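Local coordinates for protein UDP-N-acetylglucosamine 2-epimerase (Listeria monocytogenes, PDB 3OT5) that probably interconverts UDP-N-acetylglucosamine and UDP-N-acetylmannosamine by epimerising the sugar at C2, as a UDP-N-acetylglucosamine 2-epimerase, at residues A[120-132]-A[158-170]. Numbering follows the deposited sequence.
Sequences VHGDTTTSFAAGL and PEEMNRQLTGVMA
With CG anti to the backbone N (chi1 156°), F128 swings its ring across to helix 159-169, while N162, CG anti to its carbonyl carbon, turns its amide toward the loop before helix 125-136. F128 is a knob in the hole formed by N162, L165, T166 and M169. L165 CD1 lies over one ring face, 3.9 Å from the centroid, a CH-pi contact; T166 OG1 lies near the ring plane at the backbone end, 3.4 Å from F128 CA, and M169 brings CE to 3.5 Å from F128 CD1. N162 ND2 donates to D123 O at 2.8 Å, the acceptor nearly in the amide plane, and a water joins N162 OD1 to T125 OG1. The D123 side chain makes a second link: OD2 meets R163 NH1 at 3.0 Å, a salt bridge whose hydrogen bond is weak (120°). R163 grips E160 OE1 side-on through NE and NH2, both at 2.8 Å and in the guanidinium plane, which probably fixes its rotation while NH1 reaches D123 OD2 obliquely. The axes of 125-132 and 159-169 approach to 9.0 Å at 24°, and V120 pairs with strand 140-144: neighbouring helices side by side on one face of a parallel sheet, as in a Rossmann-like domain.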
loop_
_atom_site.group_PDB
_atom_site.type_symbol
_atom_site.label_atom_id
_atom_site.label_comp_id
_atom_site.label_asym_id
_atom_site.label_seq_id
_atom_site.Cartn_x
_atom_site.Cartn_y
_atom_site.Cartn_z
ATOM N N VAL A 120 14.659 1.968 4.853
ATOM C CA VAL A 120 14.114 0.650 4.579
ATOM C C VAL A 120 12.619 0.796 4.787
ATOM O O VAL A 120 12.138 1.680 5.545
ATOM C CB VAL A 120 14.735 -0.441 5.471
ATOM C CG1 VAL A 120 16.305 -0.514 5.239
ATOM C CG2 VAL A 120 14.426 -0.182 6.913
ATOM N N HIS A 121 11.869 -0.056 4.114
ATOM C CA HIS A 121 10.443 0.027 4.192
ATOM C C HIS A 121 9.749 -1.181 4.787
ATOM O O HIS A 121 10.101 -2.337 4.520
ATOM C CB HIS A 121 9.870 0.220 2.789
ATOM C CG HIS A 121 8.382 0.352 2.771
ATOM N ND1 HIS A 121 7.540 -0.726 2.941
ATOM C CD2 HIS A 121 7.583 1.437 2.627
ATOM C CE1 HIS A 121 6.284 -0.310 2.907
ATOM N NE2 HIS A 121 6.284 0.997 2.709
ATOM N N GLY A 122 8.733 -0.876 5.583
ATOM C CA GLY A 122 7.874 -1.877 6.165
ATOM C C GLY A 122 8.440 -3.099 6.859
ATOM O O GLY A 122 9.358 -3.016 7.679
ATOM N N ASP A 123 7.922 -4.252 6.459
ATOM C CA ASP A 123 8.229 -5.492 7.137
ATOM C C ASP A 123 8.821 -6.645 6.334
ATOM O O ASP A 123 8.797 -7.796 6.785
ATOM C CB ASP A 123 6.915 -5.919 7.753
ATOM C CG ASP A 123 5.793 -5.918 6.746
ATOM O OD1 ASP A 123 6.063 -6.183 5.546
ATOM O OD2 ASP A 123 4.638 -5.674 7.152
ATOM N N THR A 124 9.359 -6.366 5.162
ATOM C CA THR A 124 9.952 -7.432 4.383
ATOM C C THR A 124 11.272 -7.860 4.991
ATOM O O THR A 124 11.899 -7.133 5.756
ATOM C CB THR A 124 10.206 -7.008 2.937
ATOM O OG1 THR A 124 10.975 -5.785 2.924
ATOM C CG2 THR A 124 8.879 -6.803 2.223
ATOM N N THR A 125 11.711 -9.040 4.615
ATOM C CA THR A 125 12.968 -9.567 5.091
ATOM C C THR A 125 14.131 -8.743 4.576
ATOM O O THR A 125 15.127 -8.568 5.275
ATOM C CB THR A 125 13.083 -11.010 4.694
ATOM O OG1 THR A 125 12.082 -11.702 5.423
ATOM C CG2 THR A 125 14.491 -11.595 5.013
ATOM N N THR A 126 13.991 -8.231 3.359
ATOM C CA THR A 126 15.011 -7.392 2.752
ATOM C C THR A 126 15.220 -6.130 3.585
ATOM O O THR A 126 16.344 -5.752 3.859
ATOM C CB THR A 126 14.641 -7.042 1.302
ATOM O OG1 THR A 126 13.299 -6.531 1.269
ATOM C CG2 THR A 126 14.704 -8.279 0.434
ATOM N N SER A 127 14.134 -5.515 4.036
ATOM C CA SER A 127 14.228 -4.309 4.856
ATOM C C SER A 127 14.912 -4.535 6.186
ATOM O O SER A 127 15.702 -3.699 6.645
ATOM C CB SER A 127 12.849 -3.727 5.103
ATOM O OG SER A 127 12.361 -3.207 3.896
ATOM N N PHE A 128 14.587 -5.643 6.827
ATOM C CA PHE A 128 15.200 -5.964 8.097
ATOM C C PHE A 128 16.679 -6.198 7.909
ATOM O O PHE A 128 17.494 -5.652 8.646
ATOM C CB PHE A 128 14.552 -7.188 8.716
ATOM C CG PHE A 128 15.443 -7.915 9.681
ATOM C CD1 PHE A 128 15.833 -7.327 10.877
ATOM C CD2 PHE A 128 15.893 -9.202 9.388
ATOM C CE1 PHE A 128 16.642 -8.000 11.754
ATOM C CE2 PHE A 128 16.693 -9.878 10.277
ATOM C CZ PHE A 128 17.071 -9.274 11.461
ATOM N N ALA A 129 17.014 -6.994 6.904
ATOM C CA ALA A 129 18.407 -7.341 6.630
ATOM C C ALA A 129 19.253 -6.111 6.298
ATOM O O ALA A 129 20.386 -5.968 6.753
ATOM C CB ALA A 129 18.475 -8.355 5.497
ATOM N N ALA A 130 18.686 -5.242 5.483
ATOM C CA ALA A 130 19.357 -4.023 5.079
ATOM C C ALA A 130 19.481 -3.117 6.300
ATOM O O ALA A 130 20.463 -2.382 6.455
ATOM C CB ALA A 130 18.576 -3.349 3.955
ATOM N N GLY A 131 18.484 -3.177 7.175
ATOM C CA GLY A 131 18.489 -2.386 8.383
ATOM C C GLY A 131 19.633 -2.803 9.269
ATOM O O GLY A 131 20.379 -1.973 9.795
ATOM N N LEU A 132 19.779 -4.104 9.418
ATOM C CA LEU A 132 20.837 -4.657 10.219
ATOM C C LEU A 132 22.211 -4.298 9.635
ATOM O O LEU A 132 23.142 -3.963 10.383
ATOM C CB LEU A 132 20.660 -6.164 10.304
ATOM C CG LEU A 132 21.656 -6.922 11.178
ATOM C CD1 LEU A 132 21.616 -6.440 12.627
ATOM C CD2 LEU A 132 21.332 -8.384 11.085
ATOM N N PRO A 158 7.406 -13.792 8.245
ATOM C CA PRO A 158 8.146 -13.211 9.344
ATOM C C PRO A 158 7.965 -11.711 9.465
ATOM O O PRO A 158 8.742 -11.053 10.187
ATOM C CB PRO A 158 9.595 -13.512 8.966
ATOM C CG PRO A 158 9.599 -13.449 7.470
ATOM C CD PRO A 158 8.227 -13.894 7.023
ATOM N N GLU A 159 6.931 -11.179 8.819
ATOM C CA GLU A 159 6.701 -9.745 8.792
ATOM C C GLU A 159 6.516 -9.055 10.142
ATOM O O GLU A 159 7.006 -7.946 10.322
ATOM C CB GLU A 159 5.549 -9.380 7.848
ATOM C CG GLU A 159 5.819 -9.596 6.353
ATOM C CD GLU A 159 5.726 -11.062 5.893
ATOM O OE1 GLU A 159 5.189 -11.915 6.638
ATOM O OE2 GLU A 159 6.173 -11.351 4.761
ATOM N N GLU A 160 5.792 -9.654 11.075
ATOM C CA GLU A 160 5.636 -9.012 12.390
ATOM C C GLU A 160 7.013 -8.874 13.051
ATOM O O GLU A 160 7.375 -7.805 13.564
ATOM C CB GLU A 160 4.710 -9.807 13.298
ATOM C CG GLU A 160 4.567 -9.272 14.728
ATOM C CD GLU A 160 3.869 -7.920 14.839
ATOM O OE1 GLU A 160 3.366 -7.377 13.833
ATOM O OE2 GLU A 160 3.801 -7.407 15.966
ATOM N N MET A 161 7.783 -9.950 13.034
ATOM C CA MET A 161 9.108 -9.909 13.646
ATOM C C MET A 161 10.003 -8.965 12.870
ATOM O O MET A 161 10.788 -8.242 13.464
ATOM C CB MET A 161 9.750 -11.289 13.731
ATOM C CG MET A 161 11.069 -11.273 14.523
ATOM S SD MET A 161 10.790 -10.758 16.252
ATOM C CE MET A 161 9.866 -12.142 16.888
ATOM N N ASN A 162 9.888 -8.956 11.546
ATOM C CA ASN A 162 10.690 -8.046 10.750
ATOM C C ASN A 162 10.498 -6.618 11.210
ATOM O O ASN A 162 11.461 -5.937 11.544
ATOM C CB ASN A 162 10.390 -8.168 9.258
ATOM C CG ASN A 162 11.025 -9.399 8.640
ATOM O OD1 ASN A 162 11.947 -9.947 9.216
ATOM N ND2 ASN A 162 10.523 -9.845 7.469
ATOM N N ARG A 163 9.253 -6.180 11.281
ATOM C CA ARG A 163 8.990 -4.797 11.663
ATOM C C ARG A 163 9.344 -4.497 13.113
ATOM O O ARG A 163 9.627 -3.333 13.459
ATOM C CB ARG A 163 7.557 -4.409 11.316
ATOM C CG ARG A 163 6.479 -5.211 11.976
ATOM C CD ARG A 163 5.239 -5.116 11.122
ATOM N NE ARG A 163 4.159 -5.966 11.584
ATOM C CZ ARG A 163 3.082 -6.237 10.857
ATOM N NH1 ARG A 163 2.974 -5.751 9.623
ATOM N NH2 ARG A 163 2.126 -7.014 11.347
ATOM N N GLN A 164 9.326 -5.520 13.968
ATOM C CA GLN A 164 9.709 -5.293 15.348
ATOM C C GLN A 164 11.228 -5.158 15.428
ATOM O O GLN A 164 11.726 -4.270 16.106
ATOM C CB GLN A 164 9.218 -6.374 16.293
ATOM C CG GLN A 164 7.741 -6.334 16.605
ATOM C CD GLN A 164 7.374 -7.330 17.699
ATOM O OE1 GLN A 164 8.148 -7.542 18.623
ATOM N NE2 GLN A 164 6.184 -7.922 17.610
ATOM N N LEU A 165 11.960 -6.015 14.717
ATOM C CA LEU A 165 13.424 -5.954 14.732
ATOM C C LEU A 165 13.887 -4.652 14.102
ATOM O O LEU A 165 14.742 -3.951 14.650
ATOM C CB LEU A 165 14.046 -7.155 14.011
ATOM C CG LEU A 165 13.804 -8.519 14.693
ATOM C CD1 LEU A 165 14.318 -9.629 13.832
ATOM C CD2 LEU A 165 14.467 -8.563 16.063
ATOM N N THR A 166 13.335 -4.338 12.940
ATOM C CA THR A 166 13.657 -3.091 12.266
ATOM C C THR A 166 13.366 -1.940 13.212
ATOM O O THR A 166 14.140 -0.992 13.297
ATOM C CB THR A 166 12.867 -2.932 10.966
ATOM O OG1 THR A 166 13.310 -3.930 10.036
ATOM C CG2 THR A 166 13.086 -1.542 10.374
ATOM N N GLY A 167 12.263 -2.055 13.953
ATOM C CA GLY A 167 11.876 -1.044 14.921
ATOM C C GLY A 167 12.909 -0.789 16.013
ATOM O O GLY A 167 13.055 0.338 16.470
ATOM N N VAL A 168 13.640 -1.803 16.451
ATOM C CA VAL A 168 14.623 -1.554 17.497
ATOM C C VAL A 168 15.868 -0.912 16.891
ATOM O O VAL A 168 16.500 -0.053 17.516
ATOM C CB VAL A 168 15.008 -2.827 18.303
ATOM C CG1 VAL A 168 13.758 -3.504 18.834
ATOM C CG2 VAL A 168 15.806 -3.785 17.457
ATOM N N MET A 169 16.199 -1.295 15.656
ATOM C CA MET A 169 17.383 -0.771 14.992
ATOM C C MET A 169 17.192 0.632 14.451
ATOM O O MET A 169 18.141 1.396 14.369
ATOM C CB MET A 169 17.801 -1.692 13.851
ATOM C CG MET A 169 18.180 -3.073 14.317
ATOM S SD MET A 169 18.648 -4.126 12.946
ATOM C CE MET A 169 17.121 -4.236 12.026
ATOM N N ALA A 170 15.964 0.971 14.080
ATOM C CA ALA A 170 15.686 2.288 13.517
ATOM C C ALA A 170 16.016 3.451 14.451
ATOM O O ALA A 170 15.814 3.396 15.672
ATOM C CB ALA A 170 14.215 2.373 13.088
HETATM O O HOH W 1 11.438 -4.780 8.175
HETATM O O HOH W 2 13.107 -11.974 7.967
#